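Local atomic coordinates of hydrogenase expression/formation protein HypE (Desulfovibrio vulgaris subsp. vulgaris, PDB entry 2Z1U), a protein that binds ATP and magnesium and takes part in the maturation of hydrogenases, as a member of the HypE family related to AIR synthase. Residues G175-G178 and L179-S183; E252-R255 and N256-F260. All coordinates share one frame; numbering follows the deposited sequence.

In the fold
Contact 1 (175-183) and contact 2 (252-260) are short stretches of two neighbouring helices of the AIR synthase-like C-terminal region. Their centres lie about 10 Å apart. Contact 1 is the buried one, with the side chain of H177 about 8 Å from those of T222 and R223, which bind ATP. Contact 2 sits further out, away from the annotated sites, and one of its faces carries exposed polar residues. Both rest on i to i+4 backbone bonds. The side chains differ: an imidazole with a methyl on its face in contact 1, a carboxylate and an amide side by side in contact 2. The two helices meet where L179 and D176 pack on V254.

Contact 1: residues G175-G178 and L179-S183; sequences GDHG and LTILS
L179 N donates to G175 O at 3.0 Å and closes the first turn of helix 176-184, with G175 at the N-cap. G175 has phi 101°, a conformation that suits glycine. The L179 side chain leads away from this turn. Next, T180 N reaches D176 O in the same i to i+4 pattern, but the position of D176 O is doubtful and the bond is less certain for it. D176 OD2 is hydrogen-bonded to S173 OG, just before the helix.

I181 makes the main side-chain contact of the stretch. Its N donates to H177 O at 3.1 Å, nearly straight (165°). Its CG2 methyl lies over one face of the H177 ring, a CH-pi contact at 3.9 Å from the ring centroid, displaced toward the rim. H177 holds CG anti to the backbone N (chi1 180°), which sets one ring face under I181 CG2. Both ring nitrogens are satisfied outside the stretch, ND1 by S196 OG and NE2 by I342 O, which fixes the rotation of the imidazole, and F65 meets the same ring nearly at right angles. The side chain of H177 is about 10 Å from bound ATP, so the stretch lies near the nucleotide site without touching it.

L182 N donates to G178 O at 3.2 Å. The leucine folds back over that same oxygen, with CB 3.4 Å and CD2 3.5 Å from G178 O. S183 N continues the ladder on L179 O at 2.9 Å.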
loop_
_atom_site.group_PDB
_atom_site.type_symbol
_atom_site.label_atom_id
_atom_site.label_comp_id
_atom_site.label_asym_id
_atom_site.label_seq_id
_atom_site.Cartn_x
_atom_site.Cartn_y
_atom_site.Cartn_z
ATOM N N GLY A 175 4.084 1.556 -26.373
ATOM C CA GLY A 175 5.418 2.129 -26.187
ATOM C C GLY A 175 5.470 3.588 -25.757
ATOM O O GLY A 175 6.530 4.086 -25.385
ATOM N N ASP A 176 4.329 4.270 -25.819
ATOM C CA ASP A 176 4.235 5.717 -25.579
ATOM C C ASP A 176 4.758 6.170 -24.223
ATOM O O ASP A 176 5.635 7.038 -24.171
ATOM C CB ASP A 176 2.794 6.195 -25.768
ATOM C CG ASP A 176 2.235 5.782 -27.114
ATOM O OD1 ASP A 176 2.179 6.633 -28.014
ATOM O OD2 ASP A 176 1.896 4.594 -27.283
ATOM N N HIS A 177 4.247 5.576 -23.144
ATOM C CA HIS A 177 4.692 5.931 -21.805
ATOM C C HIS A 177 6.203 5.738 -21.614
ATOM O O HIS A 177 6.903 6.664 -21.184
ATOM C CB HIS A 177 3.969 5.122 -20.734
ATOM C CG HIS A 177 4.414 5.461 -19.346
ATOM N ND1 HIS A 177 3.936 6.557 -18.662
ATOM C CD2 HIS A 177 5.310 4.870 -18.525
ATOM C CE1 HIS A 177 4.505 6.618 -17.471
ATOM N NE2 HIS A 177 5.349 5.608 -17.364
ATOM N N GLY A 178 6.681 4.529 -21.901
ATOM C CA GLY A 178 8.100 4.201 -21.746
ATOM C C GLY A 178 9.009 5.153 -22.504
ATOM O O GLY A 178 10.008 5.619 -21.961
ATOM N N LEU A 179 8.668 5.441 -23.759
ATOM C CA LEU A 179 9.448 6.368 -24.569
ATOM C C LEU A 179 9.481 7.760 -23.951
ATOM O O LEU A 179 10.539 8.369 -23.866
ATOM C CB LEU A 179 8.905 6.453 -26.001
ATOM C CG LEU A 179 9.851 6.701 -27.176
ATOM C CD1 LEU A 179 9.144 7.455 -28.293
ATOM C CD2 LEU A 179 11.161 7.397 -26.810
ATOM N N THR A 180 8.333 8.267 -23.511
ATOM C CA THR A 180 8.308 9.641 -22.997
ATOM C C THR A 180 9.102 9.856 -21.730
ATOM O O THR A 180 9.770 10.878 -21.622
ATOM C CB THR A 180 6.907 10.355 -23.020
ATOM O OG1 THR A 180 6.629 10.986 -21.759
ATOM C CG2 THR A 180 5.819 9.416 -23.386
ATOM N N ILE A 181 9.075 8.905 -20.791
ATOM C CA ILE A 181 9.873 9.092 -19.577
ATOM C C ILE A 181 11.384 8.966 -19.886
ATOM O O ILE A 181 12.179 9.761 -19.389
ATOM C CB ILE A 181 9.408 8.234 -18.334
ATOM C CG1 ILE A 181 10.104 6.890 -18.287
ATOM C CG2 ILE A 181 7.887 8.141 -18.168
ATOM C CD1 ILE A 181 11.171 6.907 -17.249
ATOM N N LEU A 182 11.757 8.002 -20.738
ATOM C CA LEU A 182 13.151 7.772 -21.128
ATOM C C LEU A 182 13.739 8.923 -21.940
ATOM O O LEU A 182 14.921 9.242 -21.796
ATOM C CB LEU A 182 13.293 6.453 -21.902
ATOM C CG LEU A 182 13.790 5.166 -21.208
ATOM C CD1 LEU A 182 13.846 5.226 -19.684
ATOM C CD2 LEU A 182 13.009 3.927 -21.681
ATOM N N SER A 183 12.914 9.539 -22.787
ATOM C CA SER A 183 13.328 10.726 -23.528
ATOM C C SER A 183 13.323 11.997 -22.665
ATOM O O SER A 183 14.210 12.837 -22.814
ATOM C CB SER A 183 12.513 10.901 -24.816
ATOM O OG SER A 183 11.149 11.127 -24.543
#

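Contact 2: residues E252-R255 and N256-F260; sequences ESVR and NGCSF
The four carbonyls of E252, S253, V254 and R255 each accept a backbone N-H one turn on in helix 252-260. N256 N to E252 O is the first of these four bonds between 252-255 and 256-260, at 2.9 Å with an N-H...O angle of 163°. G257 N follows onto S253 O at 3.0 Å. C258 N to V254 O is the shortest of the four at 2.8 Å. S259 N then takes R255 O.

The side chains add little to this ladder. S259 OG is 3.3 Å from R255 O, a weak contact, and its one proton has N256 O as a second possible acceptor. It gets there because OG stands between the backbone N and the carbonyl carbon (chi1 62°). The N256 amide lies beside E252 and points the same way. Its ND2 is 3.7 Å from E252 CG and 3.2 Å from E252 O, where the angle is too poor for a hydrogen bond. The amide and carboxylate planes are turned 61° apart. On the buried face the contact is apolar, with V254 CG1 4.0 Å from C258 SG. S253 OG finds its partner outside the helix, in D193 OD2.

The helix therefore has two characters. E252, R255, N256 and S259 are exposed, while V254, G257 and C258 are buried. V254 packs on D176 and C258 on L179, both of helix 176-184, and C258 also touches P265 and L268. At the far end the F260 ring meets F190. In sequence the helix falls between strands 240-244 and 275-278 of the seven-stranded mixed sheet.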
loop_
_atom_site.group_PDB
_atom_site.type_symbol
_atom_site.label_atom_id
_atom_site.label_comp_id
_atom_site.label_asym_id
_atom_site.label_seq_id
_atom_site.Cartn_x
_atom_site.Cartn_y
_atom_site.Cartn_z
ATOM N N GLU A 252 4.068 6.312 -35.455
ATOM C CA GLU A 252 5.280 6.578 -36.244
ATOM C C GLU A 252 6.354 7.282 -35.409
ATOM O O GLU A 252 7.516 6.888 -35.419
ATOM C CB GLU A 252 4.934 7.407 -37.495
ATOM C CG GLU A 252 6.018 7.457 -38.570
ATOM C CD GLU A 252 5.643 8.379 -39.730
ATOM O OE1 GLU A 252 4.510 8.920 -39.727
ATOM O OE2 GLU A 252 6.477 8.573 -40.641
ATOM N N SER A 253 5.932 8.308 -34.673
ATOM C CA SER A 253 6.804 9.093 -33.802
ATOM C C SER A 253 7.400 8.263 -32.662
ATOM O O SER A 253 8.530 8.511 -32.237
ATOM C CB SER A 253 6.012 10.260 -33.224
ATOM O OG SER A 253 4.982 9.759 -32.381
ATOM N N VAL A 254 6.634 7.288 -32.172
ATOM C CA VAL A 254 7.115 6.354 -31.142
ATOM C C VAL A 254 8.109 5.345 -31.752
ATOM O O VAL A 254 9.179 5.116 -31.188
ATOM C CB VAL A 254 5.943 5.640 -30.413
ATOM C CG1 VAL A 254 6.447 4.492 -29.538
ATOM C CG2 VAL A 254 5.135 6.651 -29.571
ATOM N N ARG A 255 7.759 4.768 -32.905
ATOM C CA ARG A 255 8.678 3.889 -33.646
ATOM C C ARG A 255 10.016 4.576 -33.887
ATOM O O ARG A 255 11.073 3.997 -33.616
ATOM C CB ARG A 255 8.090 3.452 -34.994
ATOM C CG ARG A 255 7.045 2.361 -34.896
ATOM C CD ARG A 255 6.836 1.607 -36.208
ATOM N NE ARG A 255 5.712 0.670 -36.102
ATOM C CZ ARG A 255 5.801 -0.557 -35.585
ATOM N NH1 ARG A 255 6.959 -1.014 -35.118
ATOM N NH2 ARG A 255 4.720 -1.328 -35.523
ATOM N N ASN A 256 9.952 5.810 -34.389
ATOM C CA ASN A 256 11.144 6.603 -34.692
ATOM C C ASN A 256 11.957 6.981 -33.452
ATOM O O ASN A 256 13.189 6.956 -33.482
ATOM C CB ASN A 256 10.775 7.845 -35.506
ATOM C CG ASN A 256 10.300 7.503 -36.908
ATOM O OD1 ASN A 256 10.675 6.468 -37.477
ATOM N ND2 ASN A 256 9.472 8.379 -37.482
ATOM N N GLY A 257 11.268 7.315 -32.367
ATOM C CA GLY A 257 11.932 7.605 -31.114
ATOM C C GLY A 257 12.564 6.358 -30.525
ATOM O O GLY A 257 13.638 6.428 -29.921
ATOM N N CYS A 258 11.902 5.215 -30.695
ATOM C CA CYS A 258 12.413 3.958 -30.140
ATOM C C CYS A 258 13.663 3.475 -30.873
ATOM O O CYS A 258 14.576 2.940 -30.249
ATOM C CB CYS A 258 11.349 2.862 -30.141
ATOM S SG CYS A 258 10.094 3.052 -28.851
ATOM N N SER A 259 13.701 3.664 -32.188
ATOM C CA SER A 259 14.845 3.208 -32.977
ATOM C C SER A 259 16.064 4.125 -32.794
ATOM O O SER A 259 17.211 3.664 -32.830
ATOM C CB SER A 259 14.468 2.985 -34.452
ATOM O OG SER A 259 14.031 4.165 -35.100
ATOM N N PHE A 260 15.803 5.410 -32.560
ATOM C CA PHE A 260 16.842 6.399 -32.256
ATOM C C PHE A 260 17.502 6.145 -30.895
ATOM O O PHE A 260 18.672 6.476 -30.701
ATOM C CB PHE A 260 16.245 7.813 -32.322
ATOM C CG PHE A 260 17.235 8.924 -32.078
ATOM C CD1 PHE A 260 17.946 9.486 -33.137
ATOM C CD2 PHE A 260 17.433 9.432 -30.793
ATOM C CE1 PHE A 260 18.859 10.522 -32.918
ATOM C CE2 PHE A 260 18.334 10.465 -30.559
ATOM C CZ PHE A 260 19.052 11.015 -31.626
#